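Local coordinates for Tat pathway signal sequence domain protein (Parabacteroides merdae, PDB 4Q9A), which is a putative GDSL-like lipase of the SGNH hydrolase clan and probably hydrolyses ester bonds of acylated substrates, at residues V120-L131 against F169-F180. Residues are numbered along the deposited sequence; the frame is centred on the assembly and turned at random.
Sequences VETYENDLRALL and FRKSARKLSEEF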
# COMPACT_ATOMS: atom_id res chain seq x y z
N VAL A 120 15.93 -29.42 -6.83
CA VAL A 120 16.47 -28.10 -7.15
C VAL A 120 16.92 -28.14 -8.62
O VAL A 120 16.86 -27.11 -9.31
CB VAL A 120 17.60 -27.65 -6.16
CG1 VAL A 120 18.80 -28.59 -6.19
CG2 VAL A 120 18.01 -26.20 -6.39
N GLU A 121 17.31 -29.34 -9.12
CA GLU A 121 17.68 -29.58 -10.52
C GLU A 121 16.51 -29.24 -11.40
O GLU A 121 16.65 -28.44 -12.33
CB GLU A 121 18.06 -31.04 -10.72
CG GLU A 121 19.49 -31.40 -10.43
CD GLU A 121 19.92 -32.61 -11.26
OE1 GLU A 121 19.09 -33.53 -11.45
OE2 GLU A 121 21.07 -32.61 -11.75
N THR A 122 15.32 -29.80 -11.05
CA THR A 122 14.06 -29.57 -11.77
C THR A 122 13.82 -28.08 -11.89
O THR A 122 13.72 -27.57 -13.00
CB THR A 122 12.87 -30.26 -11.06
OG1 THR A 122 13.22 -31.59 -10.73
CG2 THR A 122 11.63 -30.25 -11.90
N TYR A 123 13.81 -27.40 -10.73
CA TYR A 123 13.59 -25.97 -10.54
C TYR A 123 14.55 -25.11 -11.39
O TYR A 123 14.08 -24.28 -12.17
CB TYR A 123 13.70 -25.63 -9.03
CG TYR A 123 13.67 -24.15 -8.72
CD1 TYR A 123 12.49 -23.42 -8.85
CD2 TYR A 123 14.82 -23.47 -8.32
CE1 TYR A 123 12.46 -22.05 -8.61
CE2 TYR A 123 14.79 -22.10 -8.04
CZ TYR A 123 13.61 -21.39 -8.19
OH TYR A 123 13.55 -20.05 -7.90
N GLU A 124 15.88 -25.32 -11.25
CA GLU A 124 16.90 -24.55 -11.97
C GLU A 124 16.81 -24.77 -13.49
O GLU A 124 16.91 -23.81 -14.24
CB GLU A 124 18.32 -24.86 -11.45
CG GLU A 124 19.36 -23.82 -11.87
CD GLU A 124 20.79 -24.17 -11.53
OE1 GLU A 124 21.17 -24.03 -10.35
OE2 GLU A 124 21.55 -24.54 -12.46
N ASN A 125 16.59 -26.01 -13.94
CA ASN A 125 16.47 -26.28 -15.37
C ASN A 125 15.20 -25.67 -15.97
O ASN A 125 15.26 -25.06 -17.03
CB ASN A 125 16.51 -27.78 -15.64
CG ASN A 125 17.86 -28.39 -15.39
OD1 ASN A 125 18.90 -27.85 -15.80
ND2 ASN A 125 17.87 -29.53 -14.73
N ASP A 126 14.06 -25.81 -15.27
CA ASP A 126 12.76 -25.29 -15.69
C ASP A 126 12.76 -23.76 -15.76
O ASP A 126 12.21 -23.20 -16.73
CB ASP A 126 11.64 -25.79 -14.77
CG ASP A 126 11.20 -27.24 -14.96
OD1 ASP A 126 11.92 -28.00 -15.68
OD2 ASP A 126 10.16 -27.63 -14.38
N LEU A 127 13.39 -23.08 -14.77
CA LEU A 127 13.47 -21.62 -14.72
C LEU A 127 14.38 -21.10 -15.84
O LEU A 127 14.02 -20.14 -16.52
CB LEU A 127 13.95 -21.15 -13.33
CG LEU A 127 13.62 -19.69 -12.89
CD1 LEU A 127 12.23 -19.21 -13.35
CD2 LEU A 127 13.74 -19.54 -11.40
N ARG A 128 15.51 -21.81 -16.08
CA ARG A 128 16.44 -21.49 -17.16
C ARG A 128 15.66 -21.49 -18.47
O ARG A 128 15.69 -20.50 -19.21
CB ARG A 128 17.62 -22.48 -17.19
CG ARG A 128 18.65 -22.12 -18.28
CD ARG A 128 19.97 -22.86 -18.18
NE ARG A 128 20.64 -22.63 -16.89
CZ ARG A 128 20.87 -23.58 -15.98
NH1 ARG A 128 20.54 -24.85 -16.23
NH2 ARG A 128 21.45 -23.27 -14.83
N ALA A 129 14.90 -22.58 -18.69
CA ALA A 129 14.07 -22.81 -19.87
C ALA A 129 13.03 -21.71 -20.02
O ALA A 129 12.89 -21.19 -21.14
CB ALA A 129 13.41 -24.18 -19.77
N LEU A 130 12.33 -21.34 -18.91
CA LEU A 130 11.32 -20.27 -18.89
C LEU A 130 11.92 -18.89 -19.23
O LEU A 130 11.29 -18.10 -19.95
CB LEU A 130 10.59 -20.20 -17.54
CG LEU A 130 9.32 -19.31 -17.47
CD1 LEU A 130 8.27 -19.76 -18.45
CD2 LEU A 130 8.71 -19.32 -16.08
N LEU A 131 13.13 -18.61 -18.72
CA LEU A 131 13.83 -17.35 -18.95
C LEU A 131 14.38 -17.29 -20.38
O LEU A 131 14.34 -16.22 -21.00
CB LEU A 131 14.94 -17.15 -17.91
CG LEU A 131 14.44 -16.85 -16.49
CD1 LEU A 131 15.53 -17.15 -15.43
CD2 LEU A 131 13.85 -15.42 -16.37
N PHE A 169 17.81 -23.46 -3.61
CA PHE A 169 16.78 -22.83 -4.44
C PHE A 169 17.06 -21.34 -4.58
O PHE A 169 16.94 -20.79 -5.67
CB PHE A 169 15.39 -23.09 -3.86
CG PHE A 169 14.83 -24.47 -4.19
CD1 PHE A 169 15.32 -25.60 -3.55
CD2 PHE A 169 13.83 -24.62 -5.13
CE1 PHE A 169 14.83 -26.87 -3.87
CE2 PHE A 169 13.33 -25.89 -5.44
CZ PHE A 169 13.83 -27.01 -4.80
N ARG A 170 17.50 -20.69 -3.49
CA ARG A 170 17.87 -19.27 -3.48
C ARG A 170 19.16 -19.05 -4.32
O ARG A 170 19.27 -18.04 -5.03
CB ARG A 170 18.05 -18.78 -2.04
CG ARG A 170 16.78 -18.84 -1.18
CD ARG A 170 17.05 -18.68 0.32
NE ARG A 170 18.04 -17.64 0.61
CZ ARG A 170 19.21 -17.86 1.22
NH1 ARG A 170 19.52 -19.08 1.64
NH2 ARG A 170 20.06 -16.87 1.42
N LYS A 171 20.12 -20.03 -4.25
CA LYS A 171 21.38 -20.05 -5.00
C LYS A 171 21.09 -20.06 -6.50
O LYS A 171 21.77 -19.37 -7.26
CB LYS A 171 22.21 -21.30 -4.64
CG LYS A 171 23.23 -21.14 -3.52
CD LYS A 171 23.96 -22.48 -3.27
CE LYS A 171 25.00 -22.46 -2.16
NZ LYS A 171 24.40 -22.20 -0.82
N SER A 172 20.09 -20.88 -6.91
CA SER A 172 19.69 -21.06 -8.29
C SER A 172 19.05 -19.81 -8.83
O SER A 172 19.44 -19.34 -9.91
CB SER A 172 18.75 -22.26 -8.42
OG SER A 172 19.40 -23.45 -8.01
N ALA A 173 18.11 -19.22 -8.07
CA ALA A 173 17.45 -17.99 -8.49
C ALA A 173 18.50 -16.90 -8.78
O ALA A 173 18.43 -16.27 -9.84
CB ALA A 173 16.47 -17.52 -7.43
N ARG A 174 19.52 -16.78 -7.88
CA ARG A 174 20.59 -15.80 -8.06
C ARG A 174 21.45 -16.12 -9.27
O ARG A 174 21.73 -15.21 -10.06
CB ARG A 174 21.47 -15.69 -6.80
CG ARG A 174 22.48 -14.55 -6.89
CD ARG A 174 23.36 -14.44 -5.66
NE ARG A 174 22.62 -14.00 -4.47
CZ ARG A 174 22.31 -12.73 -4.19
NH1 ARG A 174 22.67 -11.75 -5.02
NH2 ARG A 174 21.63 -12.43 -3.09
N LYS A 175 21.87 -17.40 -9.42
CA LYS A 175 22.72 -17.90 -10.52
C LYS A 175 22.09 -17.57 -11.89
O LYS A 175 22.80 -17.16 -12.82
CB LYS A 175 22.92 -19.42 -10.38
CG LYS A 175 23.81 -20.09 -11.43
CD LYS A 175 23.79 -21.61 -11.25
CE LYS A 175 24.60 -22.37 -12.28
NZ LYS A 175 24.50 -23.84 -12.07
N LEU A 176 20.76 -17.70 -11.96
CA LEU A 176 20.02 -17.47 -13.18
C LEU A 176 19.85 -15.99 -13.45
O LEU A 176 19.90 -15.59 -14.62
CB LEU A 176 18.69 -18.21 -13.15
CG LEU A 176 18.83 -19.73 -13.27
CD1 LEU A 176 17.59 -20.43 -12.79
CD2 LEU A 176 19.21 -20.17 -14.71
N SER A 177 19.72 -15.17 -12.39
CA SER A 177 19.64 -13.71 -12.56
C SER A 177 20.95 -13.21 -13.19
O SER A 177 20.93 -12.29 -14.01
CB SER A 177 19.34 -13.00 -11.24
OG SER A 177 20.51 -12.82 -10.47
N GLU A 178 22.08 -13.86 -12.84
CA GLU A 178 23.41 -13.54 -13.36
C GLU A 178 23.50 -13.97 -14.83
O GLU A 178 23.89 -13.16 -15.68
CB GLU A 178 24.52 -14.20 -12.52
CG GLU A 178 24.72 -13.61 -11.13
CD GLU A 178 25.24 -14.54 -10.04
OE1 GLU A 178 25.71 -15.66 -10.36
OE2 GLU A 178 25.18 -14.13 -8.86
N GLU A 179 23.11 -15.24 -15.14
CA GLU A 179 23.13 -15.85 -16.48
C GLU A 179 22.40 -15.02 -17.51
O GLU A 179 22.92 -14.82 -18.61
CB GLU A 179 22.50 -17.26 -16.45
CG GLU A 179 23.37 -18.34 -15.83
CD GLU A 179 22.83 -19.76 -15.95
OE1 GLU A 179 21.95 -19.99 -16.82
OE2 GLU A 179 23.34 -20.65 -15.24
N PHE A 180 21.18 -14.58 -17.18
CA PHE A 180 20.34 -13.81 -18.09
C PHE A 180 20.52 -12.30 -17.87
O PHE A 180 19.90 -11.51 -18.58
CB PHE A 180 18.86 -14.23 -17.92
CG PHE A 180 18.63 -15.67 -18.33
CD1 PHE A 180 18.79 -16.71 -17.42
CD2 PHE A 180 18.32 -15.99 -19.65
CE1 PHE A 180 18.64 -18.04 -17.81
CE2 PHE A 180 18.16 -17.32 -20.04
CZ PHE A 180 18.31 -18.34 -19.12
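Segments 120-131 and 169-180 of two neighbouring, nearly parallel helices of an SGNH-hydrolase alpha/beta/alpha sandwich meet through Leu-176, which enters as a knob into the hole formed by Glu-124, Leu-127, Arg-128 and Leu-131. The segment axes approach to 9.8 Å and cross at -22°. Leu-176 splits its two methyls: CD1 lies 3.7 Å from Leu-127 CB, while CD2 packs against Arg-128 CB and NE. On the more exposed side of this apolar seam runs a salt-bridge network. Arg-128 grips Glu-179 side-on: NE donates at 2.9 Å to the syn lone pair of Glu-179 OE1, and NH2 donates at 3.3 Å to OE2 from somewhat out of the carboxylate plane, with guanidinium and carboxylate nearly coplanar. Arg-128 NH2 also donates to Glu-124 OE2 at 2.7 Å, one turn back in its own helix. That oxygen accepts Lys-175 NZ too, at the end of a fully extended chain; both donors come from the same face of the carboxylate, whose negative charge probably offsets the closeness of the two cations. Without the guanidinium, as with an alanine at Arg-128, Glu-179 is likely to lose its two-pronged partner and Glu-124 one donor, and Leu-176 CD2 to be uncovered. At the N-terminal end, the Phe-169 ring takes Val-120 CB over one face, and Phe-169 CD2 sits 3.5 Å from CD2 of Tyr-123, whose hydroxyl bonds to Ile-103 O. At the other end, with Phe-180 CG anti to the carbonyl carbon (chi1 -65°), the ring centre lies over Leu-131 CB, 3.6 Å from the centroid in a CH-pi contact. Ala-173 touches strand 183-185, so helix 167-179 packs on the parallel sheet while pairing with helix 120-137, the layering typical of the flavodoxin-like SGNH-hydrolase fold.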